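Local coordinates for transcription inhibitor protein Gfh1 (Thermus thermophilus, PDB 2F23), which inhibits all catalytic activities of RNA polymerase by partially occluding its substrate-binding site and preventing NTP binding, at residues V89-L95 and R147-A153; R3-K9 and R71-E77; I32-L36 and L48-K52. All blocks are in the same frame, centred on the assembly; numbering follows the deposited sequence.

Overall arrangement
Gfh1 illustrates a two-part factor of the GreA/GreB family: a helical hairpin joined to an FKBP-like domain. Interaction 3 is nested within the loop closed by interaction 2; interaction 1 follows along the chain. Interaction 3 pairs helices 9-37 and 46-71 near the coiled-coil turn; interaction 2 pairs strands 5-7 and 72-74 at the other end, the two centres about 37 Å apart. Interaction 1 lies in the C-terminal sheet; its centre is about 13 Å from that of interaction 2, and the contacts touch, Arg150 packing on Val5 and Leu7. Interactions 1 and 3 have centres about 33 Å apart (nearest atoms about 16 Å), consistent with a projecting coiled coil, as in GreA, reaching toward the polymerase substrate site.

Interaction 1. Residues V89-L95 and R147-A153; sequences VELEDPL and REFRVVA
Strand 89-92 runs antiparallel to strand 147-153; the axes of these short segments have a closest approach of 4.5 Å, with N-to-C directions 131° apart. Glu90 and Ala153 form a hydrogen-bonded pair (Glu90 N to Ala153 O, 2.9 Å), Leu91 and Val151 a non-hydrogen-bonded one, and Glu92 and Arg150 a hydrogen-bonded one (Glu92 N to Arg150 O 3.0 Å, Arg150 N to Glu92 O 2.8 Å). The shift between the first two pairs is a classic beta bulge: Val152, at phi/psi -95/-36, and Ala153 both face Glu90, whose O accepts from Val152 N at 2.8 Å and weakly from Ala153 N at 3.4 Å. These are neighbouring inner strands of the mixed sheet in the FKBP-like C-terminal domain, flanked by strands 99-105 and 137-142. On one face Leu91 (m, t) sets CB 3.7 Å from Phe149 CD2, and Leu91 CD2 lies 4.0 Å from Val151 CG2. On the other, Glu92, chi1 and chi2 both t, forms a salt bridge from OE2 to Arg150 NH2 (3.1 Å); water 1 joins Glu92 O and OE2 to Arg150 NE. Asp93 OD1 accepts from Leu95 N (2.8 Å) in an Asx turn, while Asp93 OD2 salt-bridges Arg147 NH1 at 2.6 Å.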
loop_
_atom_site.group_PDB
_atom_site.type_symbol
_atom_site.label_atom_id
_atom_site.label_comp_id
_atom_site.label_asym_id
_atom_site.label_seq_id
_atom_site.Cartn_x
_atom_site.Cartn_y
_atom_site.Cartn_z
ATOM N N VAL A 89 4.446 -14.136 -6.836
ATOM C CA VAL A 89 3.376 -13.204 -6.535
ATOM C C VAL A 89 3.576 -11.839 -7.171
ATOM O O VAL A 89 4.648 -11.242 -7.060
ATOM C CB VAL A 89 3.270 -13.019 -5.003
ATOM C CG1 VAL A 89 1.992 -12.280 -4.634
ATOM C CG2 VAL A 89 3.332 -14.372 -4.319
ATOM N N GLU A 90 2.535 -11.358 -7.840
ATOM C CA GLU A 90 2.556 -10.038 -8.457
ATOM C C GLU A 90 1.847 -9.115 -7.474
ATOM O O GLU A 90 0.736 -9.409 -7.034
ATOM C CB GLU A 90 1.822 -10.060 -9.796
ATOM C CG GLU A 90 2.538 -10.873 -10.858
ATOM C CD GLU A 90 1.770 -10.941 -12.158
ATOM O OE1 GLU A 90 1.308 -9.880 -12.631
ATOM O OE2 GLU A 90 1.637 -12.053 -12.708
ATOM N N LEU A 91 2.506 -8.012 -7.132
ATOM C CA LEU A 91 1.995 -7.041 -6.168
ATOM C C LEU A 91 1.887 -5.652 -6.781
ATOM O O LEU A 91 2.605 -5.321 -7.721
ATOM C CB LEU A 91 2.946 -6.956 -4.975
ATOM C CG LEU A 91 3.293 -8.257 -4.243
ATOM C CD1 LEU A 91 4.510 -8.032 -3.360
ATOM C CD2 LEU A 91 2.097 -8.717 -3.431
ATOM N N GLU A 92 0.988 -4.838 -6.238
ATOM C CA GLU A 92 0.821 -3.474 -6.719
ATOM C C GLU A 92 0.538 -2.543 -5.553
ATOM O O GLU A 92 -0.391 -2.765 -4.780
ATOM C CB GLU A 92 -0.324 -3.376 -7.730
ATOM C CG GLU A 92 -0.567 -1.946 -8.215
ATOM C CD GLU A 92 -1.793 -1.823 -9.092
ATOM O OE1 GLU A 92 -1.735 -2.238 -10.269
ATOM O OE2 GLU A 92 -2.823 -1.316 -8.596
ATOM N N ASP A 93 1.352 -1.500 -5.438
ATOM C CA ASP A 93 1.209 -0.504 -4.387
ATOM C C ASP A 93 -0.059 0.292 -4.717
ATOM O O ASP A 93 -0.147 0.924 -5.769
ATOM C CB ASP A 93 2.433 0.418 -4.392
ATOM C CG ASP A 93 2.444 1.386 -3.229
ATOM O OD1 ASP A 93 1.373 1.936 -2.906
ATOM O OD2 ASP A 93 3.529 1.607 -2.645
ATOM N N PRO A 94 -1.062 0.257 -3.829
ATOM C CA PRO A 94 -2.313 0.982 -4.068
ATOM C C PRO A 94 -2.198 2.500 -4.090
ATOM O O PRO A 94 -3.058 3.179 -4.651
ATOM C CB PRO A 94 -3.223 0.480 -2.946
ATOM C CG PRO A 94 -2.269 0.166 -1.847
ATOM C CD PRO A 94 -1.130 -0.510 -2.573
ATOM N N LEU A 95 -1.135 3.028 -3.493
ATOM C CA LEU A 95 -0.939 4.473 -3.446
ATOM C C LEU A 95 -0.110 5.028 -4.606
ATOM O O LEU A 95 -0.359 6.140 -5.073
ATOM C CB LEU A 95 -0.285 4.874 -2.117
ATOM C CG LEU A 95 -1.103 4.741 -0.825
ATOM C CD1 LEU A 95 -2.345 5.617 -0.913
ATOM C CD2 LEU A 95 -1.490 3.293 -0.586
ATOM N N ARG A 147 6.205 -0.886 2.874
ATOM C CA ARG A 147 5.299 -0.459 1.815
ATOM C C ARG A 147 4.038 -1.312 1.833
ATOM O O ARG A 147 4.060 -2.455 2.289
ATOM C CB ARG A 147 5.980 -0.597 0.452
ATOM C CG ARG A 147 7.207 0.279 0.264
ATOM C CD ARG A 147 6.919 1.526 -0.565
ATOM N NE ARG A 147 6.209 2.580 0.160
ATOM C CZ ARG A 147 4.897 2.607 0.379
ATOM N NH1 ARG A 147 4.117 1.630 -0.065
ATOM N NH2 ARG A 147 4.358 3.629 1.033
ATOM N N GLU A 148 2.942 -0.751 1.336
ATOM C CA GLU A 148 1.675 -1.469 1.285
ATOM C C GLU A 148 1.445 -1.982 -0.133
ATOM O O GLU A 148 1.618 -1.244 -1.100
ATOM C CB GLU A 148 0.531 -0.543 1.710
ATOM C CG GLU A 148 -0.859 -1.120 1.508
ATOM C CD GLU A 148 -1.951 -0.257 2.123
ATOM O OE1 GLU A 148 -2.343 -0.516 3.280
ATOM O OE2 GLU A 148 -2.409 0.684 1.449
ATOM N N PHE A 149 1.067 -3.252 -0.252
ATOM C CA PHE A 149 0.823 -3.856 -1.559
ATOM C C PHE A 149 -0.451 -4.672 -1.615
ATOM O O PHE A 149 -0.836 -5.316 -0.643
ATOM C CB PHE A 149 1.961 -4.801 -1.959
ATOM C CG PHE A 149 3.262 -4.117 -2.232
ATOM C CD1 PHE A 149 4.230 -4.017 -1.236
ATOM C CD2 PHE A 149 3.530 -3.587 -3.487
ATOM C CE1 PHE A 149 5.448 -3.397 -1.490
ATOM C CE2 PHE A 149 4.749 -2.964 -3.751
ATOM C CZ PHE A 149 5.708 -2.870 -2.749
ATOM N N ARG A 150 -1.090 -4.651 -2.776
ATOM C CA ARG A 150 -2.291 -5.440 -3.010
ATOM C C ARG A 150 -1.804 -6.631 -3.823
ATOM O O ARG A 150 -0.992 -6.466 -4.733
ATOM C CB ARG A 150 -3.309 -4.641 -3.824
ATOM C CG ARG A 150 -4.545 -5.426 -4.236
ATOM C CD ARG A 150 -5.568 -4.500 -4.876
ATOM N NE ARG A 150 -5.056 -3.890 -6.097
ATOM C CZ ARG A 150 -5.173 -4.426 -7.307
ATOM N NH1 ARG A 150 -5.790 -5.589 -7.464
ATOM N NH2 ARG A 150 -4.673 -3.797 -8.361
ATOM N N VAL A 151 -2.270 -7.827 -3.481
ATOM C CA VAL A 151 -1.881 -9.029 -4.213
ATOM C C VAL A 151 -2.710 -9.072 -5.491
ATOM O O VAL A 151 -3.931 -9.172 -5.443
ATOM C CB VAL A 151 -2.150 -10.301 -3.383
ATOM C CG1 VAL A 151 -1.750 -11.537 -4.176
ATOM C CG2 VAL A 151 -1.371 -10.232 -2.077
ATOM N N VAL A 152 -2.036 -8.991 -6.636
ATOM C CA VAL A 152 -2.715 -8.984 -7.926
ATOM C C VAL A 152 -2.816 -10.349 -8.595
ATOM O O VAL A 152 -3.824 -10.658 -9.241
ATOM C CB VAL A 152 -2.011 -8.001 -8.887
ATOM C CG1 VAL A 152 -2.644 -8.056 -10.269
ATOM C CG2 VAL A 152 -2.104 -6.592 -8.322
ATOM N N ALA A 153 -1.779 -11.164 -8.439
ATOM C CA ALA A 153 -1.756 -12.487 -9.047
ATOM C C ALA A 153 -0.827 -13.426 -8.289
ATOM O O ALA A 153 0.141 -12.988 -7.666
ATOM C CB ALA A 153 -1.303 -12.379 -10.506
HETATM O O HOH W 1 -3.032 -1.752 -5.822
#

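Interaction 2. Residues R3-K9 and R71-E77; sequences REVKLTK and RAVILEE
Backbone hydrogen bonds join residues 5-7 to residues 72-75, making strands 5-7 and 72-74 parallel; the axes of these short segments have a closest approach of 4.5 Å, with N-to-C directions 36° apart. Val73 N donates to Val5 O (2.9 Å), Leu7 N to Val73 O (3.0 Å) and Leu75 N to Leu7 O (2.8 Å), so that Lys6 pairs with Val73 and Leu7 with Ile74. The helical hairpin brings the two ends together, and the chain bends sharply between strand 5-7 and helix 9-37, so the strands lie parallel and close the base of the coiled coil. Apolar contacts gather around Leu7 (m, t), whose CD1 lies 3.4 Å from Ala72 CB and whose CB lies 4.2 Å from Ile74 CD1; Tyr12 touches both Leu7 and Ile74. Among polar side chains, Arg71, also salt-bridged to Asp67, donates from NH1 to Arg3 O (3.1 Å). Thr8, at the N-cap of helix 9-37, accepts at OG1 from Gly11 N and is hydrogen-bonded to Asp136 OD1. Water 3 bridges Val5 N and Arg71 O; water 4 links Lys9 N, Leu75 O and Glu77 OE2.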
loop_
_atom_site.group_PDB
_atom_site.type_symbol
_atom_site.label_atom_id
_atom_site.label_comp_id
_atom_site.label_asym_id
_atom_site.label_seq_id
_atom_site.Cartn_x
_atom_site.Cartn_y
_atom_site.Cartn_z
ATOM N N ARG A 3 -6.893 -0.427 -15.099
ATOM C CA ARG A 3 -6.941 -1.915 -14.990
ATOM C C ARG A 3 -7.904 -2.336 -13.883
ATOM O O ARG A 3 -8.082 -1.618 -12.899
ATOM C CB ARG A 3 -5.542 -2.464 -14.691
ATOM C CG ARG A 3 -5.439 -3.980 -14.737
ATOM C CD ARG A 3 -4.045 -4.452 -14.341
ATOM N NE ARG A 3 -3.892 -5.898 -14.497
ATOM C CZ ARG A 3 -2.804 -6.579 -14.152
ATOM N NH1 ARG A 3 -1.762 -5.950 -13.623
ATOM N NH2 ARG A 3 -2.755 -7.890 -14.341
ATOM N N GLU A 4 -8.523 -3.502 -14.050
ATOM C CA GLU A 4 -9.471 -4.030 -13.072
ATOM C C GLU A 4 -8.850 -4.122 -11.680
ATOM O O GLU A 4 -7.643 -4.323 -11.542
ATOM C CB GLU A 4 -9.955 -5.416 -13.509
ATOM C CG GLU A 4 -8.829 -6.408 -13.760
ATOM C CD GLU A 4 -9.332 -7.776 -14.180
ATOM O OE1 GLU A 4 -10.090 -7.856 -15.170
ATOM O OE2 GLU A 4 -8.965 -8.773 -13.523
ATOM N N VAL A 5 -9.681 -3.977 -10.650
ATOM C CA VAL A 5 -9.206 -4.042 -9.270
ATOM C C VAL A 5 -9.970 -5.084 -8.467
ATOM O O VAL A 5 -11.179 -4.975 -8.282
ATOM C CB VAL A 5 -9.361 -2.682 -8.556
ATOM C CG1 VAL A 5 -8.832 -2.772 -7.131
ATOM C CG2 VAL A 5 -8.626 -1.605 -9.330
ATOM N N LYS A 6 -9.254 -6.093 -7.989
ATOM C CA LYS A 6 -9.864 -7.150 -7.197
ATOM C C LYS A 6 -9.396 -7.019 -5.756
ATOM O O LYS A 6 -8.212 -6.797 -5.502
ATOM C CB LYS A 6 -9.456 -8.522 -7.737
ATOM C CG LYS A 6 -9.978 -8.830 -9.126
ATOM C CD LYS A 6 -9.454 -10.166 -9.625
ATOM C CE LYS A 6 -8.085 -10.038 -10.286
ATOM N NZ LYS A 6 -7.027 -9.496 -9.391
ATOM N N LEU A 7 -10.333 -7.134 -4.819
ATOM C CA LEU A 7 -10.019 -7.052 -3.396
ATOM C C LEU A 7 -10.779 -8.123 -2.635
ATOM O O LEU A 7 -11.886 -8.495 -3.019
ATOM C CB LEU A 7 -10.430 -5.692 -2.820
ATOM C CG LEU A 7 -9.576 -4.464 -3.131
ATOM C CD1 LEU A 7 -10.265 -3.212 -2.599
ATOM C CD2 LEU A 7 -8.210 -4.623 -2.485
ATOM N N THR A 8 -10.180 -8.634 -1.569
ATOM C CA THR A 8 -10.880 -9.597 -0.734
ATOM C C THR A 8 -11.618 -8.706 0.261
ATOM O O THR A 8 -11.392 -7.495 0.303
ATOM C CB THR A 8 -9.919 -10.494 0.061
ATOM O OG1 THR A 8 -8.995 -9.670 0.781
ATOM C CG2 THR A 8 -9.153 -11.433 -0.862
ATOM N N LYS A 9 -12.496 -9.290 1.066
ATOM C CA LYS A 9 -13.208 -8.496 2.053
ATOM C C LYS A 9 -12.198 -7.852 2.996
ATOM O O LYS A 9 -12.352 -6.697 3.386
ATOM C CB LYS A 9 -14.191 -9.375 2.830
ATOM C CG LYS A 9 -15.274 -9.977 1.946
ATOM C CD LYS A 9 -16.288 -10.789 2.737
ATOM C CE LYS A 9 -17.136 -9.909 3.640
ATOM N NZ LYS A 9 -18.244 -10.682 4.268
ATOM N N ARG A 71 -13.600 1.242 -7.478
ATOM C CA ARG A 71 -13.610 0.351 -8.632
ATOM C C ARG A 71 -13.401 -1.112 -8.281
ATOM O O ARG A 71 -13.457 -1.983 -9.149
ATOM C CB ARG A 71 -12.538 0.785 -9.633
ATOM C CG ARG A 71 -12.753 2.196 -10.157
ATOM C CD ARG A 71 -11.838 2.542 -11.322
ATOM N NE ARG A 71 -10.424 2.534 -10.960
ATOM C CZ ARG A 71 -9.608 1.502 -11.140
ATOM N NH1 ARG A 71 -10.063 0.380 -11.681
ATOM N NH2 ARG A 71 -8.335 1.590 -10.777
ATOM N N ALA A 72 -13.175 -1.381 -7.005
ATOM C CA ALA A 72 -12.922 -2.740 -6.561
ATOM C C ALA A 72 -14.090 -3.708 -6.665
ATOM O O ALA A 72 -15.248 -3.350 -6.455
ATOM C CB ALA A 72 -12.411 -2.718 -5.129
ATOM N N VAL A 73 -13.754 -4.944 -7.013
ATOM C CA VAL A 73 -14.722 -6.022 -7.087
ATOM C C VAL A 73 -14.317 -6.879 -5.894
ATOM O O VAL A 73 -13.145 -7.240 -5.759
ATOM C CB VAL A 73 -14.575 -6.847 -8.377
ATOM C CG1 VAL A 73 -15.562 -8.010 -8.363
ATOM C CG2 VAL A 73 -14.810 -5.958 -9.590
ATOM N N ILE A 74 -15.271 -7.175 -5.020
ATOM C CA ILE A 74 -14.986 -7.975 -3.838
ATOM C C ILE A 74 -15.062 -9.451 -4.174
ATOM O O ILE A 74 -16.110 -9.962 -4.572
ATOM C CB ILE A 74 -15.976 -7.668 -2.698
ATOM C CG1 ILE A 74 -15.905 -6.183 -2.343
ATOM C CG2 ILE A 74 -15.646 -8.522 -1.479
ATOM C CD1 ILE A 74 -14.530 -5.715 -1.918
ATOM N N LEU A 75 -13.937 -10.133 -4.009
ATOM C CA LEU A 75 -13.859 -11.547 -4.305
ATOM C C LEU A 75 -14.434 -12.400 -3.199
ATOM O O LEU A 75 -14.542 -11.985 -2.046
ATOM C CB LEU A 75 -12.406 -11.957 -4.561
ATOM C CG LEU A 75 -11.730 -11.250 -5.735
ATOM C CD1 LEU A 75 -10.280 -11.697 -5.826
ATOM C CD2 LEU A 75 -12.473 -11.567 -7.027
ATOM N N GLU A 76 -14.814 -13.607 -3.581
ATOM C CA GLU A 76 -15.365 -14.571 -2.659
ATOM C C GLU A 76 -14.195 -15.095 -1.819
ATOM O O GLU A 76 -13.065 -15.180 -2.302
ATOM C CB GLU A 76 -16.009 -15.682 -3.479
ATOM C CG GLU A 76 -16.660 -16.781 -2.702
ATOM C CD GLU A 76 -17.325 -17.775 -3.624
ATOM O OE1 GLU A 76 -17.671 -18.868 -3.150
ATOM O OE2 GLU A 76 -17.504 -17.456 -4.822
ATOM N N GLU A 77 -14.459 -15.433 -0.564
ATOM C CA GLU A 77 -13.407 -15.940 0.309
ATOM C C GLU A 77 -12.820 -17.231 -0.255
ATOM O O GLU A 77 -13.454 -17.901 -1.072
ATOM C CB GLU A 77 -13.962 -16.201 1.709
ATOM C CG GLU A 77 -13.043 -15.736 2.817
ATOM C CD GLU A 77 -12.924 -14.227 2.855
ATOM O OE1 GLU A 77 -13.889 -13.566 3.297
ATOM O OE2 GLU A 77 -11.874 -13.701 2.430
HETATM O O HOH W 2 -6.256 -0.009 -11.511
HETATM O O HOH W 3 -12.471 -3.171 -11.333
HETATM O O HOH W 4 -13.114 -11.992 0.411
#

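Interaction 3. Residues I32-L36 and L48-K52; sequences ILQEL and LEAAK
Two helical segments, 32-36 and 48-52, pass each other at 157° between their N-to-C directions, the axes of these short segments 9.3 Å apart at closest. Both keep regular helical torsions, and backbone hydrogen bonds run from Leu36 N to Ile32 O (3.1 Å) and from Lys52 N to Leu48 O (2.9 Å). The register sets Leu33 beside Ala51 and Leu36 beside Leu48 (CA to CA 6.3 Å). Leu33 adopts chi1 t, chi2 p, which carries CD1 across the gap to 3.6 Å from Lys52 CG and to 4.1 Å from both Leu48 CD2 and Ala51 CB. Here, near the turn of the antiparallel coiled coil, the small methyl of Ala51 lets its CA come within 5.5 Å of Leu33 CA, and Ile32, Leu33 and Leu36 pack on its CB. The CA-to-CB bond of Leu36 (m, t) points toward the partner helix; its CB reaches 3.4 Å from Leu48 CD2 and its CD1 3.7 Å from Ala51 CB. Leu48 is likewise near m, t, with chi1 at -84°. Ile32 (m, t) adds a looser touch from CG2 to Ala51 CB at 4.3 Å. The ammonium of Lys52 leads away, its NZ forming a salt bridge with Glu49 OE2 (2.7 Å).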
loop_
_atom_site.group_PDB
_atom_site.type_symbol
_atom_site.label_atom_id
_atom_site.label_comp_id
_atom_site.label_asym_id
_atom_site.label_seq_id
_atom_site.Cartn_x
_atom_site.Cartn_y
_atom_site.Cartn_z
ATOM N N ILE A 32 -4.401 23.377 9.842
ATOM C CA ILE A 32 -3.078 23.979 9.970
ATOM C C ILE A 32 -2.845 25.020 8.879
ATOM O O ILE A 32 -2.369 26.124 9.151
ATOM C CB ILE A 32 -1.975 22.899 9.899
ATOM C CG1 ILE A 32 -2.020 22.036 11.162
ATOM C CG2 ILE A 32 -0.600 23.546 9.733
ATOM C CD1 ILE A 32 -1.021 20.904 11.168
ATOM N N LEU A 33 -3.184 24.669 7.643
ATOM C CA LEU A 33 -3.003 25.589 6.529
ATOM C C LEU A 33 -3.831 26.852 6.735
ATOM O O LEU A 33 -3.336 27.966 6.554
ATOM C CB LEU A 33 -3.410 24.922 5.209
ATOM C CG LEU A 33 -3.354 25.842 3.984
ATOM C CD1 LEU A 33 -1.937 26.369 3.801
ATOM C CD2 LEU A 33 -3.807 25.084 2.739
ATOM N N GLN A 34 -5.089 26.679 7.122
ATOM C CA GLN A 34 -5.976 27.816 7.343
ATOM C C GLN A 34 -5.433 28.737 8.430
ATOM O O GLN A 34 -5.457 29.960 8.284
ATOM C CB GLN A 34 -7.375 27.332 7.727
ATOM C CG GLN A 34 -8.406 28.444 7.859
ATOM C CD GLN A 34 -8.558 29.256 6.586
ATOM O OE1 GLN A 34 -8.720 28.703 5.497
ATOM N NE2 GLN A 34 -8.515 30.577 6.717
ATOM N N GLU A 35 -4.946 28.149 9.519
ATOM C CA GLU A 35 -4.391 28.925 10.624
ATOM C C GLU A 35 -3.213 29.775 10.148
ATOM O O GLU A 35 -3.095 30.947 10.511
ATOM C CB GLU A 35 -3.914 27.998 11.751
ATOM C CG GLU A 35 -4.938 26.984 12.245
ATOM C CD GLU A 35 -6.163 27.620 12.868
ATOM O OE1 GLU A 35 -6.881 28.359 12.163
ATOM O OE2 GLU A 35 -6.411 27.375 14.068
ATOM N N LEU A 36 -2.341 29.182 9.334
ATOM C CA LEU A 36 -1.173 29.889 8.822
ATOM C C LEU A 36 -1.557 30.986 7.838
ATOM O O LEU A 36 -0.893 32.023 7.760
ATOM C CB LEU A 36 -0.209 28.908 8.148
ATOM C CG LEU A 36 0.477 27.896 9.068
ATOM C CD1 LEU A 36 1.335 26.959 8.236
ATOM C CD2 LEU A 36 1.330 28.622 10.101
ATOM N N LEU A 48 4.089 28.079 5.340
ATOM C CA LEU A 48 2.912 27.950 4.493
ATOM C C LEU A 48 3.165 26.941 3.381
ATOM O O LEU A 48 2.309 26.114 3.074
ATOM C CB LEU A 48 2.550 29.302 3.870
ATOM C CG LEU A 48 1.694 30.265 4.694
ATOM C CD1 LEU A 48 1.646 31.617 4.004
ATOM C CD2 LEU A 48 0.284 29.697 4.847
ATOM N N GLU A 49 4.341 27.011 2.771
ATOM C CA GLU A 49 4.672 26.093 1.693
ATOM C C GLU A 49 4.700 24.653 2.185
ATOM O O GLU A 49 4.211 23.749 1.505
ATOM C CB GLU A 49 6.014 26.470 1.062
ATOM C CG GLU A 49 5.953 27.743 0.226
ATOM C CD GLU A 49 4.878 27.685 -0.850
ATOM O OE1 GLU A 49 4.874 26.715 -1.640
ATOM O OE2 GLU A 49 4.037 28.611 -0.909
ATOM N N ALA A 50 5.259 24.443 3.373
ATOM C CA ALA A 50 5.333 23.102 3.947
ATOM C C ALA A 50 3.928 22.591 4.244
ATOM O O ALA A 50 3.631 21.414 4.041
ATOM C CB ALA A 50 6.173 23.120 5.231
ATOM N N ALA A 51 3.064 23.484 4.723
ATOM C CA ALA A 51 1.688 23.120 5.044
ATOM C C ALA A 51 0.927 22.744 3.779
ATOM O O ALA A 51 0.145 21.795 3.776
ATOM C CB ALA A 51 0.991 24.273 5.754
ATOM N N LYS A 52 1.151 23.492 2.702
ATOM C CA LYS A 52 0.480 23.187 1.445
ATOM C C LYS A 52 1.019 21.874 0.868
ATOM O O LYS A 52 0.264 21.089 0.288
ATOM C CB LYS A 52 0.673 24.330 0.443
ATOM C CG LYS A 52 -0.067 25.610 0.828
ATOM C CD LYS A 52 -0.006 26.669 -0.270
ATOM C CE LYS A 52 1.407 27.153 -0.511
ATOM N NZ LYS A 52 1.440 28.214 -1.559
#